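Local coordinates for dinitrogenase iron-molybdenum cofactor biosynthesis domain-containing protein (Pyrococcus horikoshii, PDB 2YX6) that binds ADP and probably belongs to a family linked to nitrogenase iron-molybdenum cofactor biosynthesis, though its own biochemical role is not established, at residues Val3-Glu8 against Ile66-Gly71; Arg25-Val30 against Asn57-His62. All coordinates share one frame; numbering follows the deposited sequence.

Contact 1 (Val3-Glu8 against Ile66-Gly71); sequences VAIPAE and IVLTYG
Ile66 O takes the N-H of Ala4 in an almost straight hydrogen bond (Ala4 N to Ile66 O 2.9 Å, 176° at the hydrogen), and the CA-H of Val3 adds a weaker contact to the same oxygen. Ala4 O is gripped likewise, by Leu68 N at 3.0 Å and by the CA-H of Val67. The next carbonyl, Leu68 O, meets no N-H: Pro6 CD stands 3.0 Å from Leu68 O, where the parallel pattern would need a donor, and this buried oxygen has no polar partner in the model. Strands 2-7 and 66-68 are thus joined at the middle of a mixed sheet whose strand order, 3-2-1-4-5 with the second strand antiparallel, matches the ribonuclease H-like fold. On one face Val3 CG1, anti to its backbone N (chi1 -179°), slants across Leu68 and touches Leu68 CG at 3.6 Å. Ile5 lies beside Leu68, pointing the same way, with Ile5 CG1 3.9 Å from Leu68 CB; Val98 and Phe102 of helix 95-103 cover Leu68. The other face has Ala4 CB against Val67 CG2 at 4.1 Å. Beyond the strand end, Thr69 CG2 meets the Pro6 ring crosswise, while Thr69 OG1 bonds to Val88 O and the side chain packs on Val87, an ADP-binding residue.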
ATOM      1  N   VAL A   3       9.146  -4.560  -1.786  1.00 19.54           N
ATOM      2  CA  VAL A   3       8.947  -3.302  -1.089  1.00 18.39           C
ATOM      3  C   VAL A   3      10.139  -2.402  -1.344  1.00 17.99           C
ATOM      4  O   VAL A   3      11.289  -2.839  -1.232  1.00 18.70           O
ATOM      5  CB  VAL A   3       8.746  -3.559   0.398  1.00 18.69           C
ATOM      6  CG1 VAL A   3       8.507  -2.219   1.172  1.00 18.20           C
ATOM      7  CG2 VAL A   3       7.587  -4.585   0.567  1.00 18.08           C
ATOM      8  N   ALA A   4       9.831  -1.151  -1.689  1.00 15.78           N
ATOM      9  CA  ALA A   4      10.784  -0.079  -1.995  1.00 15.22           C
ATOM     10  C   ALA A   4      10.862   0.930  -0.821  1.00 15.18           C
ATOM     11  O   ALA A   4       9.848   1.329  -0.312  1.00 16.28           O
ATOM     12  CB  ALA A   4      10.288   0.665  -3.237  1.00 14.44           C
ATOM     13  N   ILE A   5      12.060   1.368  -0.472  1.00 15.43           N
ATOM     14  CA  ILE A   5      12.278   2.252   0.652  1.00 16.07           C
ATOM     15  C   ILE A   5      13.358   3.281   0.296  1.00 15.63           C
ATOM     16  O   ILE A   5      14.450   2.911  -0.053  1.00 14.10           O
ATOM     17  CB  ILE A   5      12.688   1.497   1.948  1.00 16.56           C
ATOM     18  CG1 ILE A   5      11.624   0.476   2.370  1.00 15.59           C
ATOM     19  CG2 ILE A   5      12.953   2.519   3.092  1.00 15.77           C
ATOM     20  CD1 ILE A   5      12.014  -0.786   2.110  1.00 25.99           C
ATOM     21  N   PRO A   6      13.043   4.594   0.436  1.00 15.56           N
ATOM     22  CA  PRO A   6      14.059   5.627   0.139  1.00 15.25           C
ATOM     23  C   PRO A   6      15.108   5.640   1.251  1.00 17.47           C
ATOM     24  O   PRO A   6      14.731   5.592   2.445  1.00 16.48           O
ATOM     25  CB  PRO A   6      13.259   6.943   0.125  1.00 16.04           C
ATOM     26  CG  PRO A   6      12.102   6.724   1.116  1.00 13.32           C
ATOM     27  CD  PRO A   6      11.783   5.167   0.961  1.00 15.32           C
ATOM     28  N   ALA A   7      16.400   5.634   0.890  1.00 18.31           N
ATOM     29  CA  ALA A   7      17.462   5.557   1.886  1.00 21.58           C
ATOM     30  C   ALA A   7      18.185   6.871   1.963  1.00 25.09           C
ATOM     31  O   ALA A   7      18.340   7.557   0.946  1.00 24.74           O
ATOM     32  CB  ALA A   7      18.448   4.466   1.535  1.00 20.90           C
ATOM     33  N   GLU A   8      18.668   7.188   3.161  1.00 28.06           N
ATOM     34  CA  GLU A   8      19.406   8.408   3.407  1.00 33.80           C
ATOM     35  C   GLU A   8      20.889   8.313   2.926  1.00 34.01           C
ATOM     36  O   GLU A   8      21.527   9.305   2.566  1.00 34.74           O
ATOM     37  CB  GLU A   8      19.309   8.721   4.902  1.00 33.07           C
ATOM     38  CG  GLU A   8      20.077   9.951   5.348  1.00 38.24           C
ATOM     39  CD  GLU A   8      20.186  10.056   6.872  1.00 39.89           C
ATOM     40  OE1 GLU A   8      19.178   9.808   7.578  1.00 47.48           O
ATOM     41  OE2 GLU A   8      21.299  10.375   7.369  1.00 48.94           O
ATOM     42  N   ILE A  66       4.889  -1.928  -3.167  1.00 16.42           N
ATOM     43  CA  ILE A  66       4.671  -1.116  -1.967  1.00 16.70           C
ATOM     44  C   ILE A  66       5.875  -0.210  -1.722  1.00 16.11           C
ATOM     45  O   ILE A  66       6.993  -0.591  -1.911  1.00 16.78           O
ATOM     46  CB  ILE A  66       4.429  -1.998  -0.705  1.00 15.81           C
ATOM     47  CG1 ILE A  66       3.191  -2.856  -0.925  1.00 16.96           C
ATOM     48  CG2 ILE A  66       4.297  -1.103   0.567  1.00 14.78           C
ATOM     49  CD1 ILE A  66       2.667  -3.525   0.331  1.00 20.93           C
ATOM     50  N   VAL A  67       5.614   1.014  -1.305  1.00 17.31           N
ATOM     51  CA  VAL A  67       6.671   1.969  -0.955  1.00 14.80           C
ATOM     52  C   VAL A  67       6.471   2.387   0.499  1.00 15.29           C
ATOM     53  O   VAL A  67       5.354   2.814   0.875  1.00 15.79           O
ATOM     54  CB  VAL A  67       6.578   3.202  -1.872  1.00 16.68           C
ATOM     55  CG1 VAL A  67       7.544   4.288  -1.419  1.00 17.76           C
ATOM     56  CG2 VAL A  67       6.783   2.797  -3.329  1.00 14.83           C
ATOM     57  N   LEU A  68       7.528   2.283   1.299  1.00 13.89           N
ATOM     58  CA  LEU A  68       7.497   2.779   2.653  1.00 14.69           C
ATOM     59  C   LEU A  68       8.265   4.060   2.727  1.00 16.29           C
ATOM     60  O   LEU A  68       9.448   4.047   2.479  1.00 16.00           O
ATOM     61  CB  LEU A  68       8.154   1.790   3.638  1.00 13.69           C
ATOM     62  CG  LEU A  68       7.537   0.359   3.546  1.00 12.85           C
ATOM     63  CD1 LEU A  68       8.272  -0.559   4.497  1.00 12.19           C
ATOM     64  CD2 LEU A  68       5.985   0.383   3.867  1.00 14.05           C
ATOM     65  N   THR A  69       7.609   5.152   3.132  1.00 17.61           N
ATOM     66  CA  THR A  69       8.328   6.417   3.239  1.00 18.65           C
ATOM     67  C   THR A  69       8.010   7.142   4.536  1.00 18.57           C
ATOM     68  O   THR A  69       7.066   6.789   5.239  1.00 20.16           O
ATOM     69  CB  THR A  69       7.909   7.398   2.121  1.00 19.79           C
ATOM     70  OG1 THR A  69       6.558   7.747   2.361  1.00 20.97           O
ATOM     71  CG2 THR A  69       8.039   6.827   0.733  1.00 21.09           C
ATOM     72  N   TYR A  70       8.834   8.153   4.837  1.00 18.69           N
ATOM     73  CA  TYR A  70       8.557   9.106   5.896  1.00 19.17           C
ATOM     74  C   TYR A  70       7.625  10.163   5.286  1.00 18.53           C
ATOM     75  O   TYR A  70       6.404  10.028   5.310  1.00 17.29           O
ATOM     76  CB  TYR A  70       9.863   9.716   6.430  1.00 18.58           C
ATOM     77  CG  TYR A  70       9.590  10.637   7.625  1.00 21.09           C
ATOM     78  CD1 TYR A  70       9.771  12.008   7.533  1.00 20.47           C
ATOM     79  CD2 TYR A  70       9.102  10.118   8.822  1.00 17.91           C
ATOM     80  CE1 TYR A  70       9.455  12.867   8.623  1.00 21.76           C
ATOM     81  CE2 TYR A  70       8.818  10.943   9.920  1.00 22.38           C
ATOM     82  CZ  TYR A  70       9.021  12.343   9.818  1.00 23.70           C
ATOM     83  OH  TYR A  70       8.730  13.186  10.927  1.00 22.33           O
ATOM     84  N   GLY A  71       8.225  11.155   4.646  1.00 17.21           N
ATOM     85  CA  GLY A  71       7.483  12.205   3.966  1.00 18.57           C
ATOM     86  C   GLY A  71       7.495  12.029   2.444  1.00 19.16           C
ATOM     87  O   GLY A  71       8.466  11.576   1.845  1.00 18.99           O
TER

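Contact 2 (Arg25-Val30 against Asn57-His62); sequences RYFVFV and NFIKDH
Phe29 and His62 lie in an offset stack, their ring planes 16° apart and their centroids separated by 4.9 Å. The overlap is mostly with the root of the histidine: His62 CB sits over one face of the Phe29 ring, 3.4 Å from Phe29 CE1. The imidazole is held in rotation by its own helix end, for His62 ND1 gives its proton to Phe58 O (3.0 Å), which lies close to the imidazole plane. His62 N reaches Phe58 O from the opposite face of that carbonyl, so two donors grip it just where helix 54-61 stops. This is helix-on-sheet packing in an alpha/beta fold: strand 26-30 and helix 57-61 run 11.0 Å apart at 30°, and aromatic side chains fill the interval. Ile59 puts its CD1 into the angle between two rings, 3.5 Å from Phe27 CD1 and 3.5 Å from Phe29 CZ; chi2 of -58° brings that methyl there, and the Ile59 side chain crosses Phe27 at about a right angle. Phe58 approaches Phe29 differently, its CE2 at the edge of the ring, 4.1 Å from Phe29 CZ, while one face of Phe58 receives His62 ND1 near the rim.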
ATOM      1  N   ARG A  25      18.497   9.778  -2.867  1.00 33.65           N
ATOM      2  CA  ARG A  25      19.380   9.360  -3.960  1.00 33.86           C
ATOM      3  C   ARG A  25      19.687   7.871  -3.968  1.00 31.90           C
ATOM      4  O   ARG A  25      20.284   7.369  -4.914  1.00 31.45           O
ATOM      5  CB  ARG A  25      20.657  10.211  -4.013  1.00 34.23           C
ATOM      6  CG  ARG A  25      20.424  11.735  -4.526  1.00 41.19           C
ATOM      7  CD  ARG A  25      20.238  11.979  -6.102  1.00 46.29           C
ATOM      8  NE  ARG A  25      18.866  11.678  -6.563  1.00 52.28           N
ATOM      9  CZ  ARG A  25      17.823  12.537  -6.579  1.00 57.13           C
ATOM     10  NH1 ARG A  25      16.620  12.112  -6.990  1.00 58.86           N
ATOM     11  NH2 ARG A  25      17.951  13.821  -6.194  1.00 56.63           N
ATOM     12  N   TYR A  26      19.238   7.167  -2.928  1.00 31.12           N
ATOM     13  CA  TYR A  26      19.338   5.715  -2.871  1.00 28.78           C
ATOM     14  C   TYR A  26      18.007   5.107  -2.491  1.00 26.00           C
ATOM     15  O   TYR A  26      17.263   5.663  -1.721  1.00 23.25           O
ATOM     16  CB  TYR A  26      20.362   5.342  -1.810  1.00 33.03           C
ATOM     17  CG  TYR A  26      21.795   5.893  -2.082  1.00 35.18           C
ATOM     18  CD1 TYR A  26      22.648   5.263  -2.976  1.00 37.91           C
ATOM     19  CD2 TYR A  26      22.249   7.028  -1.442  1.00 40.62           C
ATOM     20  CE1 TYR A  26      23.940   5.749  -3.243  1.00 39.72           C
ATOM     21  CE2 TYR A  26      23.550   7.550  -1.690  1.00 43.05           C
ATOM     22  CZ  TYR A  26      24.386   6.897  -2.596  1.00 40.51           C
ATOM     23  OH  TYR A  26      25.674   7.374  -2.810  1.00 42.11           O
ATOM     24  N   PHE A  27      17.719   3.933  -3.023  1.00 22.10           N
ATOM     25  CA  PHE A  27      16.503   3.216  -2.711  1.00 20.10           C
ATOM     26  C   PHE A  27      16.913   1.813  -2.385  1.00 18.99           C
ATOM     27  O   PHE A  27      17.830   1.264  -2.998  1.00 18.34           O
ATOM     28  CB  PHE A  27      15.526   3.204  -3.879  1.00 21.22           C
ATOM     29  CG  PHE A  27      14.560   4.367  -3.861  1.00 21.53           C
ATOM     30  CD1 PHE A  27      13.277   4.215  -3.314  1.00 25.14           C
ATOM     31  CD2 PHE A  27      14.959   5.626  -4.283  1.00 23.78           C
ATOM     32  CE1 PHE A  27      12.404   5.296  -3.255  1.00 18.52           C
ATOM     33  CE2 PHE A  27      14.076   6.731  -4.206  1.00 24.14           C
ATOM     34  CZ  PHE A  27      12.830   6.555  -3.728  1.00 20.80           C
ATOM     35  N   VAL A  28      16.189   1.216  -1.461  1.00 18.13           N
ATOM     36  CA  VAL A  28      16.341  -0.207  -1.121  1.00 15.01           C
ATOM     37  C   VAL A  28      15.078  -0.985  -1.496  1.00 16.33           C
ATOM     38  O   VAL A  28      13.988  -0.606  -1.141  1.00 16.24           O
ATOM     39  CB  VAL A  28      16.589  -0.342   0.418  1.00 15.35           C
ATOM     40  CG1 VAL A  28      16.700  -1.795   0.863  1.00 12.87           C
ATOM     41  CG2 VAL A  28      17.781   0.465   0.845  1.00 13.29           C
ATOM     42  N   PHE A  29      15.240  -2.082  -2.221  1.00 16.55           N
ATOM     43  CA  PHE A  29      14.158  -2.935  -2.717  1.00 16.77           C
ATOM     44  C   PHE A  29      14.297  -4.232  -1.951  1.00 17.10           C
ATOM     45  O   PHE A  29      15.366  -4.863  -1.952  1.00 18.40           O
ATOM     46  CB  PHE A  29      14.294  -3.169  -4.243  1.00 16.60           C
ATOM     47  CG  PHE A  29      14.100  -1.946  -5.033  1.00 15.14           C
ATOM     48  CD1 PHE A  29      12.815  -1.539  -5.374  1.00 15.79           C
ATOM     49  CD2 PHE A  29      15.165  -1.123  -5.341  1.00 16.97           C
ATOM     50  CE1 PHE A  29      12.600  -0.355  -6.100  1.00 17.25           C
ATOM     51  CE2 PHE A  29      14.955   0.082  -6.070  1.00 13.37           C
ATOM     52  CZ  PHE A  29      13.661   0.425  -6.468  1.00 18.35           C
ATOM     53  N   VAL A  30      13.237  -4.613  -1.275  1.00 18.41           N
ATOM     54  CA  VAL A  30      13.322  -5.791  -0.420  1.00 20.02           C
ATOM     55  C   VAL A  30      12.277  -6.790  -0.847  1.00 21.71           C
ATOM     56  O   VAL A  30      11.042  -6.463  -0.829  1.00 22.46           O
ATOM     57  CB  VAL A  30      13.009  -5.449   1.073  1.00 20.30           C
ATOM     58  CG1 VAL A  30      13.125  -6.779   1.902  1.00 19.98           C
ATOM     59  CG2 VAL A  30      13.989  -4.366   1.605  1.00 18.95           C
ATOM     60  N   ASN A  57       7.920   5.909 -11.686  1.00 25.45           N
ATOM     61  CA  ASN A  57       8.128   5.016 -12.794  1.00 24.34           C
ATOM     62  C   ASN A  57       9.384   4.245 -12.516  1.00 22.55           C
ATOM     63  O   ASN A  57       9.463   3.094 -12.814  1.00 23.70           O
ATOM     64  CB  ASN A  57       8.253   5.812 -14.106  1.00 23.39           C
ATOM     65  CG  ASN A  57       6.879   6.092 -14.778  1.00 27.54           C
ATOM     66  OD1 ASN A  57       5.896   5.353 -14.604  1.00 29.66           O
ATOM     67  ND2 ASN A  57       6.853   7.109 -15.616  1.00 28.76           N
ATOM     68  N   PHE A  58      10.370   4.894 -11.944  1.00 23.02           N
ATOM     69  CA  PHE A  58      11.582   4.207 -11.489  1.00 22.62           C
ATOM     70  C   PHE A  58      11.224   3.045 -10.575  1.00 21.93           C
ATOM     71  O   PHE A  58      11.625   1.904 -10.809  1.00 21.10           O
ATOM     72  CB  PHE A  58      12.460   5.224 -10.762  1.00 24.15           C
ATOM     73  CG  PHE A  58      13.681   4.642 -10.149  1.00 24.74           C
ATOM     74  CD1 PHE A  58      14.711   4.226 -10.933  1.00 24.77           C
ATOM     75  CD2 PHE A  58      13.760   4.447  -8.767  1.00 26.67           C
ATOM     76  CE1 PHE A  58      15.855   3.656 -10.367  1.00 27.27           C
ATOM     77  CE2 PHE A  58      14.871   3.884  -8.202  1.00 26.48           C
ATOM     78  CZ  PHE A  58      15.941   3.484  -9.017  1.00 25.85           C
ATOM     79  N   ILE A  59      10.397   3.327  -9.561  1.00 20.81           N
ATOM     80  CA  ILE A  59       9.955   2.284  -8.605  1.00 20.19           C
ATOM     81  C   ILE A  59       9.169   1.144  -9.292  1.00 20.38           C
ATOM     82  O   ILE A  59       9.529  -0.021  -9.158  1.00 19.43           O
ATOM     83  CB  ILE A  59       9.217   2.950  -7.409  1.00 20.19           C
ATOM     84  CG1 ILE A  59      10.178   3.881  -6.683  1.00 20.21           C
ATOM     85  CG2 ILE A  59       8.663   1.934  -6.476  1.00 21.22           C
ATOM     86  CD1 ILE A  59      11.469   3.140  -6.170  1.00 20.02           C
ATOM     87  N   LYS A  60       8.140   1.477 -10.072  1.00 22.20           N
ATOM     88  CA  LYS A  60       7.372   0.512 -10.846  1.00 23.34           C
ATOM     89  C   LYS A  60       8.260  -0.348 -11.749  1.00 23.09           C
ATOM     90  O   LYS A  60       8.142  -1.557 -11.773  1.00 21.85           O
ATOM     91  CB  LYS A  60       6.312   1.220 -11.676  1.00 23.53           C
ATOM     92  CG  LYS A  60       5.212   0.239 -12.210  1.00 26.92           C
ATOM     93  CD  LYS A  60       4.273   0.918 -13.202  1.00 27.66           C
ATOM     94  CE  LYS A  60       3.164   0.005 -13.762  1.00 33.02           C
ATOM     95  NZ  LYS A  60       2.495   0.592 -15.019  1.00 33.79           N
ATOM     96  N   ASP A  61       9.212   0.294 -12.431  1.00 22.86           N
ATOM     97  CA  ASP A  61      10.150  -0.419 -13.306  1.00 25.19           C
ATOM     98  C   ASP A  61      11.024  -1.422 -12.548  1.00 24.92           C
ATOM     99  O   ASP A  61      11.517  -2.362 -13.133  1.00 25.25           O
ATOM    100  CB  ASP A  61      11.035   0.556 -14.063  1.00 24.29           C
ATOM    101  CG  ASP A  61      10.233   1.440 -15.052  1.00 30.35           C
ATOM    102  OD1 ASP A  61       9.131   1.010 -15.484  1.00 31.46           O
ATOM    103  OD2 ASP A  61      10.713   2.579 -15.358  1.00 34.84           O
ATOM    104  N   HIS A  62      11.218  -1.190 -11.252  1.00 24.68           N
ATOM    105  CA  HIS A  62      11.904  -2.141 -10.392  1.00 24.14           C
ATOM    106  C   HIS A  62      11.032  -3.185  -9.716  1.00 23.21           C
ATOM    107  O   HIS A  62      11.518  -3.972  -8.927  1.00 24.87           O
ATOM    108  CB  HIS A  62      12.749  -1.384  -9.386  1.00 24.92           C
ATOM    109  CG  HIS A  62      14.043  -0.893  -9.973  1.00 26.94           C
ATOM    110  ND1 HIS A  62      14.113   0.217 -10.788  1.00 27.95           N
ATOM    111  CD2 HIS A  62      15.305  -1.392  -9.902  1.00 24.97           C
ATOM    112  CE1 HIS A  62      15.369   0.409 -11.161  1.00 27.97           C
ATOM    113  NE2 HIS A  62      16.111  -0.555 -10.638  1.00 28.87           N
TER

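Overall arrangement
Both contacts are buried and share one sheet, in which strands 2-7 and 26-33 are antiparallel neighbours, probably hydrogen-bonded, Ala7 N to Tyr26 O at 2.8 Å among them. Contact 1 lies about 2 Å from the centre of the chain and is strand-to-strand, built on backbone hydrogen bonds with aliphatic packing. Contact 2 is farther out, its centre about 8 Å from the centre of the chain, with Phe58 and His62 partly exposed, and sets a helix on the sheet through rings and a methyl group. Ile59 joins the two, its CG2 3.8 Å from Val67 CG2, on the face that carries Ala4. Val3, Ile5 and Leu68 turn to the other face, where Ile5 and Leu68 pack on helix 95-103.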